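Local coordinates for 16L protein (Yaba-like disease virus, PDB 6TQP), which probably blocks apoptosis of the infected host cell as a poxviral Bcl-2-like protein, its helical bundle holding a bound, presumably pro-apoptotic, peptide, at residues Val19-Phe22 and Tyr23-Lys27; Ile79-Ile82 and Lys83-Ile87; Ala130-Ile133 and Ser134-Ser137. One frame throughout, in Å; residues are numbered along the deposited sequence.

Interaction 1 of 3, residues Val19-Phe22 and Tyr23-Lys27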
ATOM      1  N   VAL A  19      -5.841   7.280  -5.903  1.00 26.04           N
ATOM      2  CA  VAL A  19      -6.419   5.939  -5.862  1.00 23.21           C
ATOM      3  C   VAL A  19      -6.082   5.259  -4.539  1.00 29.00           C
ATOM      4  O   VAL A  19      -6.928   4.592  -3.929  1.00 28.66           O
ATOM      5  CB  VAL A  19      -5.934   5.113  -7.074  1.00 24.31           C
ATOM      6  CG1 VAL A  19      -6.244   3.632  -6.878  1.00 33.54           C
ATOM      7  CG2 VAL A  19      -6.588   5.621  -8.360  1.00 28.57           C
ATOM      8  N   ILE A  20      -4.848   5.428  -4.065  1.00 27.10           N
ATOM      9  CA  ILE A  20      -4.426   4.740  -2.846  1.00 25.00           C
ATOM     10  C   ILE A  20      -5.194   5.274  -1.638  1.00 26.29           C
ATOM     11  O   ILE A  20      -5.691   4.499  -0.809  1.00 31.45           O
ATOM     12  CB  ILE A  20      -2.907   4.873  -2.666  1.00 29.00           C
ATOM     13  CG1 ILE A  20      -2.196   4.093  -3.782  1.00 29.04           C
ATOM     14  CG2 ILE A  20      -2.475   4.345  -1.287  1.00 28.77           C
ATOM     15  CD1 ILE A  20      -0.707   4.342  -3.855  1.00 36.61           C
ATOM     16  N   VAL A  21      -5.296   6.596  -1.520  1.00 28.59           N
ATOM     17  CA  VAL A  21      -6.024   7.181  -0.396  1.00 29.52           C
ATOM     18  C   VAL A  21      -7.473   6.728  -0.423  1.00 36.51           C
ATOM     19  O   VAL A  21      -8.040   6.344   0.606  1.00 39.40           O
ATOM     20  CB  VAL A  21      -5.903   8.714  -0.421  1.00 38.15           C
ATOM     21  CG1 VAL A  21      -6.787   9.356   0.668  1.00 38.34           C
ATOM     22  CG2 VAL A  21      -4.451   9.110  -0.238  1.00 32.42           C
ATOM     23  N   PHE A  22      -8.090   6.760  -1.605  1.00 36.10           N
ATOM     24  CA  PHE A  22      -9.469   6.312  -1.740  1.00 35.04           C
ATOM     25  C   PHE A  22      -9.610   4.853  -1.329  1.00 36.49           C
ATOM     26  O   PHE A  22     -10.523   4.486  -0.577  1.00 33.88           O
ATOM     27  CB  PHE A  22      -9.925   6.514  -3.180  1.00 30.94           C
ATOM     28  CG  PHE A  22     -11.371   6.176  -3.413  1.00 33.23           C
ATOM     29  CD1 PHE A  22     -11.756   4.869  -3.655  1.00 36.53           C
ATOM     30  CD2 PHE A  22     -12.337   7.168  -3.402  1.00 36.43           C
ATOM     31  CE1 PHE A  22     -13.087   4.550  -3.877  1.00 34.96           C
ATOM     32  CE2 PHE A  22     -13.672   6.860  -3.619  1.00 35.55           C
ATOM     33  CZ  PHE A  22     -14.050   5.551  -3.853  1.00 35.10           C
ATOM     34  N   TYR A  23      -8.696   4.004  -1.804  1.00 31.95           N
ATOM     35  CA  TYR A  23      -8.773   2.574  -1.517  1.00 29.93           C
ATOM     36  C   TYR A  23      -8.633   2.304  -0.024  1.00 35.41           C
ATOM     37  O   TYR A  23      -9.442   1.580   0.575  1.00 37.86           O
ATOM     38  CB  TYR A  23      -7.685   1.831  -2.299  1.00 29.32           C
ATOM     39  CG  TYR A  23      -7.703   0.340  -2.052  1.00 32.54           C
ATOM     40  CD1 TYR A  23      -8.830  -0.422  -2.356  1.00 49.17           C
ATOM     41  CD2 TYR A  23      -6.615  -0.304  -1.493  1.00 35.40           C
ATOM     42  CE1 TYR A  23      -8.856  -1.786  -2.124  1.00 41.00           C
ATOM     43  CE2 TYR A  23      -6.631  -1.666  -1.259  1.00 34.42           C
ATOM     44  CZ  TYR A  23      -7.744  -2.404  -1.584  1.00 39.42           C
ATOM     45  OH  TYR A  23      -7.739  -3.758  -1.335  1.00 44.02           O
ATOM     46  N   ILE A  24      -7.597   2.871   0.594  1.00 30.06           N
ATOM     47  CA  ILE A  24      -7.388   2.682   2.026  1.00 29.85           C
ATOM     48  C   ILE A  24      -8.608   3.148   2.814  1.00 36.74           C
ATOM     49  O   ILE A  24      -9.059   2.466   3.742  1.00 42.41           O
ATOM     50  CB  ILE A  24      -6.101   3.406   2.468  1.00 31.13           C
ATOM     51  CG1 ILE A  24      -4.875   2.782   1.783  1.00 25.47           C
ATOM     52  CG2 ILE A  24      -5.941   3.364   3.991  1.00 35.86           C
ATOM     53  CD1 ILE A  24      -4.648   1.303   2.065  1.00 36.15           C
ATOM     54  N   ASN A  25      -9.169   4.311   2.461  1.00 41.31           N
ATOM     55  CA  ASN A  25     -10.364   4.776   3.161  1.00 44.20           C
ATOM     56  C   ASN A  25     -11.523   3.811   2.959  1.00 41.43           C
ATOM     57  O   ASN A  25     -12.316   3.578   3.879  1.00 48.94           O
ATOM     58  CB  ASN A  25     -10.757   6.180   2.693  1.00 44.43           C
ATOM     59  CG  ASN A  25      -9.793   7.251   3.172  1.00 50.63           C
ATOM     60  OD1 ASN A  25      -9.048   7.054   4.137  1.00 59.88           O
ATOM     61  ND2 ASN A  25      -9.803   8.394   2.501  1.00 51.83           N
ATOM     62  N   GLU A  26     -11.638   3.238   1.761  1.00 42.33           N
ATOM     63  CA  GLU A  26     -12.695   2.269   1.498  1.00 46.65           C
ATOM     64  C   GLU A  26     -12.534   1.030   2.375  1.00 63.68           C
ATOM     65  O   GLU A  26     -13.525   0.471   2.864  1.00 49.58           O
ATOM     66  CB  GLU A  26     -12.700   1.909   0.009  1.00 47.54           C
ATOM     67  CG  GLU A  26     -13.614   0.747  -0.369  1.00 53.74           C
ATOM     68  CD  GLU A  26     -13.811   0.624  -1.877  1.00 58.66           C
ATOM     69  OE1 GLU A  26     -14.268   1.603  -2.505  1.00 81.29           O
ATOM     70  OE2 GLU A  26     -13.511  -0.451  -2.436  1.00 72.40           O
ATOM     71  N   LYS A  27     -11.293   0.593   2.598  1.00 60.55           N
ATOM     72  CA  LYS A  27     -11.040  -0.554   3.465  1.00 51.70           C
ATOM     73  C   LYS A  27     -11.159  -0.201   4.941  1.00 57.49           C
ATOM     74  O   LYS A  27     -11.439  -1.086   5.756  1.00 56.89           O
ATOM     75  CB  LYS A  27      -9.647  -1.131   3.175  1.00 56.27           C
ATOM     76  CG  LYS A  27      -9.566  -1.933   1.876  1.00 50.58           C
ATOM     77  CD  LYS A  27     -10.576  -3.067   1.889  1.00 51.94           C
ATOM     78  CE  LYS A  27     -10.118  -4.302   1.135  1.00 83.61           C
ATOM     79  NZ  LYS A  27     -10.071  -5.473   2.053  1.00 85.01           N
TER
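Phe22 and Glu26, one helical turn apart, meet aslant: carboxylate oxygen OE1 of Glu26 comes 3.5 Å from CE1 of the Phe22 ring, and the ring and carboxylate planes stand 72° apart. With CG anti to the backbone N (chi1 -176°), the Phe22 ring swings out from the helix, and the extended Glu26 chain carries its carboxylate up beside it. Val21 and Asn25 instead lie alongside each other; ND2 of Asn25 is 3.7 Å from CG1 of Val21, an amide resting against a methyl group. Ile20 and Ile24 likewise point the same way, CG2 of Ile20 and CG1 of Ile24 being 4.2 Å apart. Behind these pairs run four i to i+4 backbone bonds, the straightest from Ile24 N to Ile20 O at 2.9 Å with an N-H...O angle of 176°. Tyr23 receives CG of Lys27 over one ring face, toward its rim. In the all-helical bundle of this Bcl-2-like protein, helix 12-27 is covered on several flanks: Ile20 and Ile24 pack on helix 120-134, Tyr23 reaches helices 96-113 and 38-68, and Phe22 lies against Leu44 of helix 38-68 and Leu36 of the loop before it.

Interaction 2 of 3, residues Ile79-Ile82 and Lys83-Ile87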
ATOM      1  N   ILE A  79       3.365   5.944  15.233  1.00 42.58           N
ATOM      2  CA  ILE A  79       2.886   6.067  13.858  1.00 37.60           C
ATOM      3  C   ILE A  79       3.986   6.628  12.961  1.00 34.82           C
ATOM      4  O   ILE A  79       4.163   6.193  11.814  1.00 32.90           O
ATOM      5  CB  ILE A  79       1.612   6.929  13.804  1.00 46.59           C
ATOM      6  CG1 ILE A  79       0.418   6.119  14.319  1.00 64.30           C
ATOM      7  CG2 ILE A  79       1.359   7.414  12.381  1.00 35.98           C
ATOM      8  CD1 ILE A  79      -0.828   6.931  14.545  1.00100.56           C
ATOM      9  N   LYS A  80       4.728   7.618  13.458  1.00 45.42           N
ATOM     10  CA  LYS A  80       5.866   8.132  12.702  1.00 40.48           C
ATOM     11  C   LYS A  80       6.885   7.027  12.459  1.00 44.09           C
ATOM     12  O   LYS A  80       7.435   6.899  11.360  1.00 40.25           O
ATOM     13  CB  LYS A  80       6.499   9.299  13.465  1.00 60.18           C
ATOM     14  CG  LYS A  80       7.244  10.305  12.609  1.00 96.87           C
ATOM     15  CD  LYS A  80       8.732  10.042  12.621  1.00103.86           C
ATOM     16  CE  LYS A  80       9.474  11.066  11.779  1.00103.77           C
ATOM     17  NZ  LYS A  80      10.926  10.757  11.669  1.00 93.23           N
ATOM     18  N   HIS A  81       7.126   6.207  13.482  1.00 43.03           N
ATOM     19  CA  HIS A  81       8.029   5.067  13.366  1.00 40.08           C
ATOM     20  C   HIS A  81       7.555   4.089  12.292  1.00 38.51           C
ATOM     21  O   HIS A  81       8.356   3.604  11.481  1.00 33.76           O
ATOM     22  CB  HIS A  81       8.125   4.395  14.736  1.00 61.62           C
ATOM     23  CG  HIS A  81       9.258   3.433  14.880  1.00 94.60           C
ATOM     24  ND1 HIS A  81      10.474   3.602  14.254  1.00 97.44           N
ATOM     25  CD2 HIS A  81       9.365   2.300  15.612  1.00103.12           C
ATOM     26  CE1 HIS A  81      11.273   2.604  14.581  1.00101.31           C
ATOM     27  NE2 HIS A  81      10.626   1.801  15.404  1.00100.64           N
ATOM     28  N   ILE A  82       6.253   3.793  12.259  1.00 32.63           N
ATOM     29  CA  ILE A  82       5.719   2.899  11.228  1.00 33.67           C
ATOM     30  C   ILE A  82       5.940   3.498   9.846  1.00 36.27           C
ATOM     31  O   ILE A  82       6.371   2.814   8.908  1.00 34.38           O
ATOM     32  CB  ILE A  82       4.225   2.619  11.481  1.00 33.87           C
ATOM     33  CG1 ILE A  82       4.047   1.870  12.801  1.00 37.48           C
ATOM     34  CG2 ILE A  82       3.618   1.829  10.321  1.00 34.81           C
ATOM     35  CD1 ILE A  82       2.610   1.765  13.262  1.00 37.32           C
ATOM     36  N   LYS A  83       5.615   4.782   9.692  1.00 35.49           N
ATOM     37  CA  LYS A  83       5.771   5.433   8.397  1.00 29.23           C
ATOM     38  C   LYS A  83       7.200   5.290   7.902  1.00 30.07           C
ATOM     39  O   LYS A  83       7.444   4.834   6.780  1.00 32.67           O
ATOM     40  CB  LYS A  83       5.400   6.911   8.499  1.00 33.29           C
ATOM     41  CG  LYS A  83       5.506   7.684   7.181  1.00 60.57           C
ATOM     42  CD  LYS A  83       5.544   9.191   7.412  1.00 80.53           C
ATOM     43  CE  LYS A  83       6.969   9.715   7.495  1.00 81.27           C
ATOM     44  NZ  LYS A  83       7.610   9.797   6.156  1.00116.80           N
ATOM     45  N   ASP A  84       8.160   5.673   8.735  1.00 33.52           N
ATOM     46  CA  ASP A  84       9.549   5.662   8.302  1.00 41.44           C
ATOM     47  C   ASP A  84      10.020   4.252   7.969  1.00 33.25           C
ATOM     48  O   ASP A  84      10.786   4.062   7.017  1.00 32.43           O
ATOM     49  CB  ASP A  84      10.421   6.309   9.372  1.00 49.18           C
ATOM     50  CG  ASP A  84      10.151   7.796   9.504  1.00 47.95           C
ATOM     51  OD1 ASP A  84       9.753   8.418   8.498  1.00 43.25           O
ATOM     52  OD2 ASP A  84      10.324   8.344  10.601  1.00 50.04           O
ATOM     53  N   GLN A  85       9.568   3.244   8.721  1.00 30.66           N
ATOM     54  CA  GLN A  85       9.975   1.874   8.413  1.00 32.50           C
ATOM     55  C   GLN A  85       9.397   1.420   7.076  1.00 33.80           C
ATOM     56  O   GLN A  85      10.088   0.767   6.284  1.00 28.73           O
ATOM     57  CB  GLN A  85       9.554   0.924   9.538  1.00 39.66           C
ATOM     58  CG  GLN A  85      10.356   1.119  10.823  1.00 63.54           C
ATOM     59  CD  GLN A  85       9.914   0.203  11.949  1.00 67.73           C
ATOM     60  OE1 GLN A  85      10.539  -0.826  12.202  1.00 54.41           O
ATOM     61  NE2 GLN A  85       8.837   0.577  12.637  1.00 74.77           N
ATOM     62  N   ILE A  86       8.144   1.779   6.786  1.00 30.92           N
ATOM     63  CA  ILE A  86       7.553   1.370   5.516  1.00 27.53           C
ATOM     64  C   ILE A  86       8.230   2.113   4.366  1.00 28.63           C
ATOM     65  O   ILE A  86       8.607   1.518   3.344  1.00 29.79           O
ATOM     66  CB  ILE A  86       6.025   1.591   5.544  1.00 27.30           C
ATOM     67  CG1 ILE A  86       5.380   0.659   6.575  1.00 32.58           C
ATOM     68  CG2 ILE A  86       5.425   1.334   4.181  1.00 35.15           C
ATOM     69  CD1 ILE A  86       3.874   0.911   6.821  1.00 35.77           C
ATOM     70  N   ILE A  87       8.422   3.424   4.522  1.00 27.44           N
ATOM     71  CA  ILE A  87       9.137   4.195   3.507  1.00 27.98           C
ATOM     72  C   ILE A  87      10.518   3.597   3.257  1.00 35.51           C
ATOM     73  O   ILE A  87      10.948   3.452   2.107  1.00 34.60           O
ATOM     74  CB  ILE A  87       9.226   5.677   3.927  1.00 44.29           C
ATOM     75  CG1 ILE A  87       7.813   6.273   4.026  1.00 73.05           C
ATOM     76  CG2 ILE A  87      10.161   6.447   2.990  1.00 45.18           C
ATOM     77  CD1 ILE A  87       7.676   7.697   3.536  1.00153.13           C
TER
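The side-chain amide of Gln85 is laid flat over the imidazole of His81, its NE2 3.4 Å above the middle of the ring and the two planes only 16° apart. The result is an amide-on-ring stack within one helical turn, and the same NE2 gives a weak hydrogen bond, 3.3 Å, to O of His81, which also accepts the backbone N of Gln85. Gln85 gets there because its CG sits beside its own backbone N (chi1 -70°) and the chain then runs straight on. The stronger partner of His81 lies elsewhere: ND1 is hydrogen-bonded to an acidic side chain of the bound peptide.

A second turn-length pairing joins charges. Lys80 bends at chi2 and brings NZ to OD2 of Asp84, a salt bridge whose exact length is doubtful because the position of OD2 is less sure. The other oxygen of Asp84, OD1, lies 3.5 Å from NZ of Lys83, so one carboxylate links two lysines. Ile82 and Ile86 run side by side, CG2 of Ile82 3.6 Å from CD1 of Ile86, with Ile86 packed on helices 96-113 and 120-134. A helix that turns His81 and Gln85 to the bound peptide, Gln85 packing on one of its aromatic side chains, while Ile82 and Ile86 are buried, is consistent with one wall of the ligand groove of a Bcl-2 fold.

Interaction 3 of 3, residues Ala130-Ile133 and Ser134-Ser137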
ATOM      1  N   ALA A 130       1.251   6.989   0.362  1.00 37.18           N
ATOM      2  CA  ALA A 130       0.653   7.108  -0.967  1.00 31.52           C
ATOM      3  C   ALA A 130       1.534   7.952  -1.877  1.00 29.28           C
ATOM      4  O   ALA A 130       1.698   7.640  -3.062  1.00 37.11           O
ATOM      5  CB  ALA A 130      -0.752   7.716  -0.868  1.00 34.38           C
ATOM      6  N   LEU A 131       2.113   9.028  -1.335  1.00 30.77           N
ATOM      7  CA  LEU A 131       2.986   9.884  -2.130  1.00 32.79           C
ATOM      8  C   LEU A 131       4.192   9.105  -2.629  1.00 38.55           C
ATOM      9  O   LEU A 131       4.537   9.155  -3.816  1.00 37.06           O
ATOM     10  CB  LEU A 131       3.446  11.085  -1.307  1.00 38.13           C
ATOM     11  CG  LEU A 131       2.497  12.269  -1.206  1.00 37.51           C
ATOM     12  CD1 LEU A 131       3.042  13.274  -0.216  1.00 53.95           C
ATOM     13  CD2 LEU A 131       2.295  12.913  -2.567  1.00 60.02           C
ATOM     14  N   LYS A 132       4.845   8.372  -1.731  1.00 33.44           N
ATOM     15  CA  LYS A 132       6.031   7.621  -2.120  1.00 27.34           C
ATOM     16  C   LYS A 132       5.692   6.498  -3.085  1.00 31.55           C
ATOM     17  O   LYS A 132       6.464   6.213  -4.006  1.00 30.68           O
ATOM     18  CB  LYS A 132       6.722   7.052  -0.888  1.00 35.62           C
ATOM     19  CG  LYS A 132       7.460   8.068  -0.049  1.00 88.15           C
ATOM     20  CD  LYS A 132       8.595   8.762  -0.792  1.00106.95           C
ATOM     21  CE  LYS A 132       9.700   7.783  -1.138  1.00 80.99           C
ATOM     22  NZ  LYS A 132      10.868   8.478  -1.742  1.00 72.28           N
ATOM     23  N   ILE A 133       4.550   5.837  -2.896  1.00 30.61           N
ATOM     24  CA  ILE A 133       4.171   4.793  -3.840  1.00 26.37           C
ATOM     25  C   ILE A 133       3.918   5.393  -5.214  1.00 31.32           C
ATOM     26  O   ILE A 133       4.205   4.760  -6.244  1.00 33.90           O
ATOM     27  CB  ILE A 133       2.946   4.016  -3.320  1.00 30.14           C
ATOM     28  CG1 ILE A 133       3.341   3.207  -2.083  1.00 36.65           C
ATOM     29  CG2 ILE A 133       2.387   3.121  -4.402  1.00 30.87           C
ATOM     30  CD1 ILE A 133       2.154   2.532  -1.388  1.00 33.39           C
ATOM     31  N   SER A 134       3.420   6.630  -5.259  1.00 30.42           N
ATOM     32  CA  SER A 134       3.043   7.272  -6.515  1.00 29.56           C
ATOM     33  C   SER A 134       4.238   7.756  -7.320  1.00 34.41           C
ATOM     34  O   SER A 134       4.077   8.088  -8.498  1.00 31.17           O
ATOM     35  CB  SER A 134       2.102   8.449  -6.242  1.00 32.71           C
ATOM     36  OG  SER A 134       2.783   9.515  -5.617  1.00 37.08           O
ATOM     37  N   GLU A 135       5.428   7.803  -6.737  1.00 28.92           N
ATOM     38  CA  GLU A 135       6.595   8.169  -7.523  1.00 27.08           C
ATOM     39  C   GLU A 135       6.830   7.080  -8.569  1.00 28.00           C
ATOM     40  O   GLU A 135       6.578   5.896  -8.322  1.00 33.65           O
ATOM     41  CB  GLU A 135       7.797   8.357  -6.592  1.00 35.01           C
ATOM     42  CG  GLU A 135       7.592   9.481  -5.548  1.00 32.18           C
ATOM     43  CD  GLU A 135       8.754   9.617  -4.556  1.00 38.72           C
ATOM     44  OE1 GLU A 135       9.708   8.814  -4.651  1.00 38.70           O
ATOM     45  OE2 GLU A 135       8.702  10.530  -3.694  1.00 40.41           O
ATOM     46  N   ASN A 136       7.264   7.484  -9.763  1.00 36.20           N
ATOM     47  CA  ASN A 136       7.466   6.538 -10.866  1.00 35.85           C
ATOM     48  C   ASN A 136       6.207   5.711 -11.131  1.00 38.05           C
ATOM     49  O   ASN A 136       6.273   4.509 -11.388  1.00 39.81           O
ATOM     50  CB  ASN A 136       8.644   5.619 -10.573  1.00 41.54           C
ATOM     51  CG  ASN A 136       9.848   6.373 -10.050  1.00 48.03           C
ATOM     52  OD1 ASN A 136      10.282   6.165  -8.917  1.00 48.88           O
ATOM     53  ND2 ASN A 136      10.378   7.269 -10.868  1.00 42.47           N
ATOM     54  N   SER A 137       5.042   6.362 -11.069  1.00 34.35           N
ATOM     55  CA  SER A 137       3.784   5.630 -11.208  1.00 34.48           C
ATOM     56  C   SER A 137       3.684   4.911 -12.554  1.00 28.77           C
ATOM     57  O   SER A 137       2.980   3.898 -12.666  1.00 33.94           O
ATOM     58  CB  SER A 137       2.605   6.588 -11.022  1.00 48.50           C
ATOM     59  OG  SER A 137       2.710   7.698 -11.899  1.00 70.83           O
TER
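The carbonyl oxygen of Leu131 is gripped by three donors: the hydroxyl OG of Ser134 at a short 2.5 Å, the backbone N of Ser134 in a weak bond of 3.1 Å, and the backbone N of Glu135, also weakly, at 3.3 Å. The hydroxyl comes in at an angle to the carbonyl, somewhat tilted from its plane, with a C=O...OG angle of 120°. Its torsion explains this reach: chi1 of 70° sets OG between the backbone N and the carbonyl carbon, folding it back over the preceding turn. Each of the two amides is also divided between acceptors. Ser134 N bonds to O of Ala130 at 3.0 Å, while Glu135 N makes a second weak bond, to O of Lys132, at 3.3 Å.

This mixture of i to i+4 and i to i+3 bonds accompanies the end of the regular helical pattern. The chain then passes through a type II beta turn from Ser134 to Ser137, in which Asn136 has a positive phi, and enters helix 137-148. Asn136 occupies the N-cap position of that helix, although its side chain makes no capping bond.

Lys132 and Glu135, three residues apart, reach across the turn to each other. The lysine chain doubles over at chi2 and chi3, so that NZ meets OE1 of Glu135 at 3.1 Å on the syn side of the carboxylate, 29° out of its plane. Lower down the chain, CD of Lys132 passes 3.4 Å from OE2 of Glu135, so the lysine chain runs close along the carboxylate. Ile133 turns inward against Ile20, Ile102 and Ile103, and its carbonyl oxygen accepts a hydrogen bond from NZ of Lys99. Beyond the turn, OG of Ser137 is hydrogen-bonded to OD1 of Asn13 near the start of helix 12-27.

In the fold
Interactions 1 and 3 share a packed interface: CD1 of Ile20 lies 3.4 Å from CG2 of Ile133, and CG2 of Ile20 is 3.8 Å from CB of Ala130, so helix 12-27 rests on the last turns of helix 120-134. Interaction 2 touches the same helix through another residue, CD1 of Ile87 lying 3.6 Å from CG of Lys132. Interactions 1 and 2 do not touch; their centres are about 18 Å apart, on opposite sides of the chain's centre. Helix 120-134 thus makes contact with both. Segment 79-87 carries residues that meet the bound peptide, among them His81 and Gln85, and the side chain of Ile79 is about 9 Å from a sodium ion.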